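Local coordinates for IL-4-inducing protein (Schistosoma mansoni, PDB 4EL6) that probably triggers antigen-independent interleukin-4 release from basophils by binding IgE through a crystallin-type fold, at residues 24-37 with 83-95. Sequence-based numbering, arbitrary orientation.
Sequences VYKSVGSLSPPWTP and GFKGISSIKRCIQ
L31 and I90 meet at the centre of this contact. CD1 of L31 sits 3.7 Å from CD1 of I90 and 4.2 Å from CG2 of I87, so its tip fills the dip between the two isoleucines. The same methyl lies 3.9 Å above one face of the W35 ring, toward its rim. V24 and V28 add smaller bumps around I90: CG1 of V28 touches its CB. At the far end CD1 of I87 rests on CG and CD of P37, and the two side chains lie nearly perpendicular. P34 lays CB and CG over the hydroxyl of S88.

Two antiparallel hydrogen-bonded pairs, V28 with I90 and W35 with I87, clamp the backbones. I87 N reaches W35 O at 2.8 Å and 171°. Between the pairs, L31 N bonds S88 O from above the carbonyl plane. S27 OG, turned beside its own backbone N (chi1 -57°), accepts the bond from the backbone N of R92, 2.9 Å from S27 OG. The extended R92 chain then carries NH1 to Y25 O, 2.8 Å away. A water bridges P37 O and K85 O.

S88 and S89 form a classic beta bulge opposite F58, and S89 OG bonds Y63 N and N60 O. Residues 24-37 connect strands 21-24 and 39-41 of one sheet in the crystallin-type fold. Their first part lies along strand 89-95, which pairs with strand 52-58 in the other sheet; the rest meets the loop 85-88 that leads into it. I90 touches L9 of strand 9-12, which joins the two sheets; I87, in the loop just before the strand, touches L11.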
loop_
_atom_site.group_PDB
_atom_site.type_symbol
_atom_site.label_atom_id
_atom_site.label_comp_id
_atom_site.label_asym_id
_atom_site.label_seq_id
_atom_site.Cartn_x
_atom_site.Cartn_y
_atom_site.Cartn_z
ATOM N N VAL A 24 -4.955 2.643 6.731
ATOM C CA VAL A 24 -5.954 1.966 5.907
ATOM C C VAL A 24 -6.046 0.518 6.423
ATOM O O VAL A 24 -5.010 -0.165 6.595
ATOM C CB VAL A 24 -5.543 1.988 4.413
ATOM C CG1 VAL A 24 -6.440 1.141 3.566
ATOM C CG2 VAL A 24 -5.497 3.408 3.839
ATOM N N TYR A 25 -7.283 0.011 6.649
ATOM C CA TYR A 25 -7.512 -1.255 7.344
ATOM C C TYR A 25 -8.009 -2.384 6.480
ATOM O O TYR A 25 -7.958 -3.569 6.874
ATOM C CB TYR A 25 -8.532 -1.058 8.483
ATOM C CG TYR A 25 -8.095 0.038 9.462
ATOM C CD1 TYR A 25 -7.146 -0.222 10.429
ATOM C CD2 TYR A 25 -8.586 1.294 9.369
ATOM C CE1 TYR A 25 -6.731 0.768 11.312
ATOM C CE2 TYR A 25 -8.175 2.299 10.230
ATOM C CZ TYR A 25 -7.255 2.029 11.187
ATOM O OH TYR A 25 -6.883 3.043 12.059
ATOM N N LYS A 26 -8.464 -2.055 5.276
ATOM C CA LYS A 26 -8.979 -3.034 4.376
ATOM C C LYS A 26 -8.930 -2.486 2.960
ATOM O O LYS A 26 -8.591 -1.304 2.714
ATOM C CB LYS A 26 -10.390 -3.403 4.744
ATOM C CG LYS A 26 -11.420 -2.348 4.692
ATOM C CD LYS A 26 -12.621 -2.896 5.496
ATOM C CE LYS A 26 -13.617 -1.805 5.885
ATOM N NZ LYS A 26 -14.882 -2.385 6.476
ATOM N N SER A 27 -9.183 -3.394 2.058
ATOM C CA SER A 27 -9.183 -3.091 0.615
ATOM C C SER A 27 -10.190 -2.014 0.337
ATOM O O SER A 27 -11.299 -1.930 0.957
ATOM C CB SER A 27 -9.518 -4.298 -0.215
ATOM O OG SER A 27 -8.583 -5.353 0.080
ATOM N N VAL A 28 -9.838 -1.174 -0.612
ATOM C CA VAL A 28 -10.750 -0.124 -1.058
ATOM C C VAL A 28 -10.603 -0.000 -2.565
ATOM O O VAL A 28 -9.492 0.205 -3.068
ATOM C CB VAL A 28 -10.555 1.228 -0.333
ATOM C CG1 VAL A 28 -9.076 1.676 -0.270
ATOM C CG2 VAL A 28 -11.446 2.297 -0.881
ATOM N N GLY A 29 -11.730 -0.050 -3.266
ATOM C CA GLY A 29 -11.700 -0.071 -4.676
ATOM C C GLY A 29 -11.605 1.228 -5.506
ATOM O O GLY A 29 -11.302 1.197 -6.732
ATOM N N SER A 30 -11.804 2.368 -4.867
ATOM C CA SER A 30 -11.615 3.646 -5.519
ATOM C C SER A 30 -11.368 4.754 -4.506
ATOM O O SER A 30 -12.089 4.846 -3.491
ATOM C CB SER A 30 -12.748 4.017 -6.467
ATOM O OG SER A 30 -14.012 4.007 -5.794
ATOM N N LEU A 31 -10.359 5.571 -4.802
ATOM C CA LEU A 31 -9.989 6.732 -4.032
ATOM C C LEU A 31 -9.923 7.853 -5.042
ATOM O O LEU A 31 -9.134 7.812 -6.004
ATOM C CB LEU A 31 -8.641 6.533 -3.338
ATOM C CG LEU A 31 -8.472 5.296 -2.454
ATOM C CD1 LEU A 31 -6.987 5.085 -2.088
ATOM C CD2 LEU A 31 -9.263 5.487 -1.180
ATOM N N SER A 32 -10.748 8.849 -4.839
ATOM C CA SER A 32 -10.849 9.948 -5.744
ATOM C C SER A 32 -10.958 11.267 -4.936
ATOM O O SER A 32 -11.794 11.384 -4.030
ATOM C CB SER A 32 -12.078 9.780 -6.628
ATOM O OG SER A 32 -12.198 10.942 -7.445
ATOM N N PRO A 33 -10.140 12.248 -5.267
ATOM C CA PRO A 33 -9.043 12.101 -6.218
ATOM C C PRO A 33 -7.987 11.113 -5.682
ATOM O O PRO A 33 -7.950 10.746 -4.515
ATOM C CB PRO A 33 -8.414 13.500 -6.237
ATOM C CG PRO A 33 -8.658 13.981 -4.868
ATOM C CD PRO A 33 -10.005 13.470 -4.463
ATOM N N PRO A 34 -7.049 10.751 -6.563
ATOM C CA PRO A 34 -6.053 9.765 -6.057
ATOM C C PRO A 34 -5.225 10.278 -4.844
ATOM O O PRO A 34 -4.941 11.464 -4.780
ATOM C CB PRO A 34 -5.154 9.490 -7.279
ATOM C CG PRO A 34 -6.060 9.879 -8.468
ATOM C CD PRO A 34 -6.913 11.033 -7.996
ATOM N N TRP A 35 -4.869 9.391 -3.926
ATOM C CA TRP A 35 -4.019 9.736 -2.764
ATOM C C TRP A 35 -2.602 9.856 -3.143
ATOM O O TRP A 35 -2.105 8.983 -3.832
ATOM C CB TRP A 35 -4.212 8.692 -1.713
ATOM C CG TRP A 35 -5.572 8.799 -1.081
ATOM C CD1 TRP A 35 -6.684 9.530 -1.535
ATOM C CD2 TRP A 35 -6.014 8.129 0.120
ATOM N NE1 TRP A 35 -7.745 9.336 -0.673
ATOM C CE2 TRP A 35 -7.392 8.524 0.330
ATOM C CE3 TRP A 35 -5.411 7.262 1.024
ATOM C CZ2 TRP A 35 -8.112 8.099 1.449
ATOM C CZ3 TRP A 35 -6.157 6.829 2.094
ATOM C CH2 TRP A 35 -7.473 7.241 2.297
ATOM N N THR A 36 -1.935 10.942 -2.739
ATOM C CA THR A 36 -0.532 11.192 -3.119
ATOM C C THR A 36 0.351 11.320 -1.901
ATOM O O THR A 36 0.829 12.423 -1.559
ATOM C CB THR A 36 -0.457 12.456 -3.974
ATOM O OG1 THR A 36 -1.086 13.537 -3.240
ATOM C CG2 THR A 36 -1.136 12.215 -5.318
ATOM N N PRO A 37 0.594 10.225 -1.176
ATOM C CA PRO A 37 1.436 10.284 0.010
ATOM C C PRO A 37 2.926 10.477 -0.366
ATOM O O PRO A 37 3.402 10.144 -1.487
ATOM C CB PRO A 37 1.243 8.932 0.618
ATOM C CG PRO A 37 1.063 8.002 -0.585
ATOM C CD PRO A 37 0.188 8.837 -1.474
ATOM N N GLY A 83 6.855 4.104 -8.821
ATOM C CA GLY A 83 6.293 3.885 -10.155
ATOM C C GLY A 83 5.228 4.858 -10.554
ATOM O O GLY A 83 5.081 5.151 -11.751
ATOM N N PHE A 84 4.446 5.303 -9.553
ATOM C CA PHE A 84 3.395 6.333 -9.729
ATOM C C PHE A 84 3.158 7.052 -8.411
ATOM O O PHE A 84 3.434 6.547 -7.304
ATOM C CB PHE A 84 2.104 5.709 -10.219
ATOM C CG PHE A 84 1.609 4.628 -9.336
ATOM C CD1 PHE A 84 2.035 3.299 -9.488
ATOM C CD2 PHE A 84 0.697 4.903 -8.319
ATOM C CE1 PHE A 84 1.522 2.309 -8.685
ATOM C CE2 PHE A 84 0.209 3.911 -7.512
ATOM C CZ PHE A 84 0.621 2.634 -7.662
ATOM N N LYS A 85 2.672 8.277 -8.537
ATOM C CA LYS A 85 2.442 9.173 -7.402
ATOM C C LYS A 85 1.083 9.049 -6.745
ATOM O O LYS A 85 0.949 9.298 -5.520
ATOM C CB LYS A 85 2.661 10.596 -7.813
ATOM C CG LYS A 85 4.064 10.897 -8.267
ATOM C CD LYS A 85 4.240 12.300 -8.723
ATOM C CE LYS A 85 5.765 12.618 -8.849
ATOM N NZ LYS A 85 5.802 14.026 -9.342
ATOM N N GLY A 86 0.073 8.691 -7.535
ATOM C CA GLY A 86 -1.289 8.772 -7.060
ATOM C C GLY A 86 -1.942 7.438 -7.009
ATOM O O GLY A 86 -1.971 6.652 -8.001
ATOM N N ILE A 87 -2.442 7.094 -5.814
ATOM C CA ILE A 87 -3.041 5.767 -5.555
ATOM C C ILE A 87 -4.557 5.881 -5.741
ATOM O O ILE A 87 -5.221 6.742 -5.087
ATOM C CB ILE A 87 -2.770 5.329 -4.140
ATOM C CG1 ILE A 87 -1.253 5.320 -3.853
ATOM C CG2 ILE A 87 -3.357 3.908 -3.901
ATOM C CD1 ILE A 87 -0.939 5.351 -2.375
ATOM N N SER A 88 -5.091 5.048 -6.628
ATOM C CA SER A 88 -6.525 5.007 -6.940
ATOM C C SER A 88 -7.257 3.839 -6.319
ATOM O O SER A 88 -8.475 3.902 -6.238
ATOM C CB SER A 88 -6.816 5.079 -8.442
ATOM O OG SER A 88 -6.545 6.371 -8.910
ATOM N N SER A 89 -6.559 2.765 -5.963
ATOM C CA SER A 89 -7.191 1.644 -5.207
ATOM C C SER A 89 -6.114 0.918 -4.446
ATOM O O SER A 89 -4.898 0.946 -4.778
ATOM C CB SER A 89 -8.029 0.727 -6.080
ATOM O OG SER A 89 -7.307 0.070 -7.146
ATOM N N ILE A 90 -6.522 0.178 -3.450
ATOM C CA ILE A 90 -5.593 -0.461 -2.573
ATOM C C ILE A 90 -6.177 -1.820 -2.236
ATOM O O ILE A 90 -7.358 -1.878 -1.800
ATOM C CB ILE A 90 -5.418 0.332 -1.231
ATOM C CG1 ILE A 90 -4.814 1.765 -1.472
ATOM C CG2 ILE A 90 -4.602 -0.513 -0.257
ATOM C CD1 ILE A 90 -4.872 2.657 -0.259
ATOM N N LYS A 91 -5.379 -2.878 -2.330
ATOM C CA LYS A 91 -5.842 -4.237 -1.961
ATOM C C LYS A 91 -5.019 -4.797 -0.808
ATOM O O LYS A 91 -3.824 -4.710 -0.828
ATOM C CB LYS A 91 -5.842 -5.203 -3.096
ATOM C CG LYS A 91 -6.570 -6.492 -2.764
ATOM C CD LYS A 91 -6.714 -7.403 -3.969
ATOM C CE LYS A 91 -7.987 -7.038 -4.717
ATOM N NZ LYS A 91 -8.471 -8.142 -5.586
ATOM N N ARG A 92 -5.711 -5.244 0.216
ATOM C CA ARG A 92 -5.100 -5.929 1.353
ATOM C C ARG A 92 -5.099 -7.434 1.136
ATOM O O ARG A 92 -6.133 -8.041 0.801
ATOM C CB ARG A 92 -5.842 -5.604 2.648
ATOM C CG ARG A 92 -5.264 -6.286 3.908
ATOM C CD ARG A 92 -6.063 -5.967 5.179
ATOM N NE ARG A 92 -5.607 -6.805 6.263
ATOM C CZ ARG A 92 -6.189 -6.872 7.462
ATOM N NH1 ARG A 92 -7.239 -6.107 7.772
ATOM N NH2 ARG A 92 -5.723 -7.736 8.367
ATOM N N CYS A 93 -3.895 -7.998 1.221
ATOM C CA CYS A 93 -3.692 -9.389 1.006
ATOM C C CYS A 93 -2.892 -10.053 2.113
ATOM O O CYS A 93 -2.552 -9.450 3.144
ATOM C CB CYS A 93 -2.959 -9.543 -0.311
ATOM S SG CYS A 93 -3.796 -8.675 -1.692
ATOM N N ILE A 94 -2.578 -11.331 1.860
ATOM C CA ILE A 94 -1.845 -12.142 2.826
ATOM C C ILE A 94 -0.659 -12.714 2.132
ATOM O O ILE A 94 -0.759 -13.141 0.959
ATOM C CB ILE A 94 -2.713 -13.279 3.383
ATOM C CG1 ILE A 94 -3.769 -12.691 4.291
ATOM C CG2 ILE A 94 -1.862 -14.289 4.179
ATOM C CD1 ILE A 94 -4.886 -13.673 4.595
ATOM N N GLN A 95 0.494 -12.699 2.793
ATOM C CA GLN A 95 1.668 -13.382 2.261
ATOM C C GLN A 95 1.846 -14.650 3.104
ATOM O O GLN A 95 1.956 -14.529 4.320
ATOM C CB GLN A 95 2.903 -12.513 2.411
ATOM C CG GLN A 95 4.111 -13.077 1.721
ATOM C CD GLN A 95 5.266 -12.121 1.772
ATOM O OE1 GLN A 95 5.536 -11.518 2.814
ATOM N NE2 GLN A 95 5.965 -11.974 0.636
HETATM O O HOH W 1 2.907 10.759 -4.158
#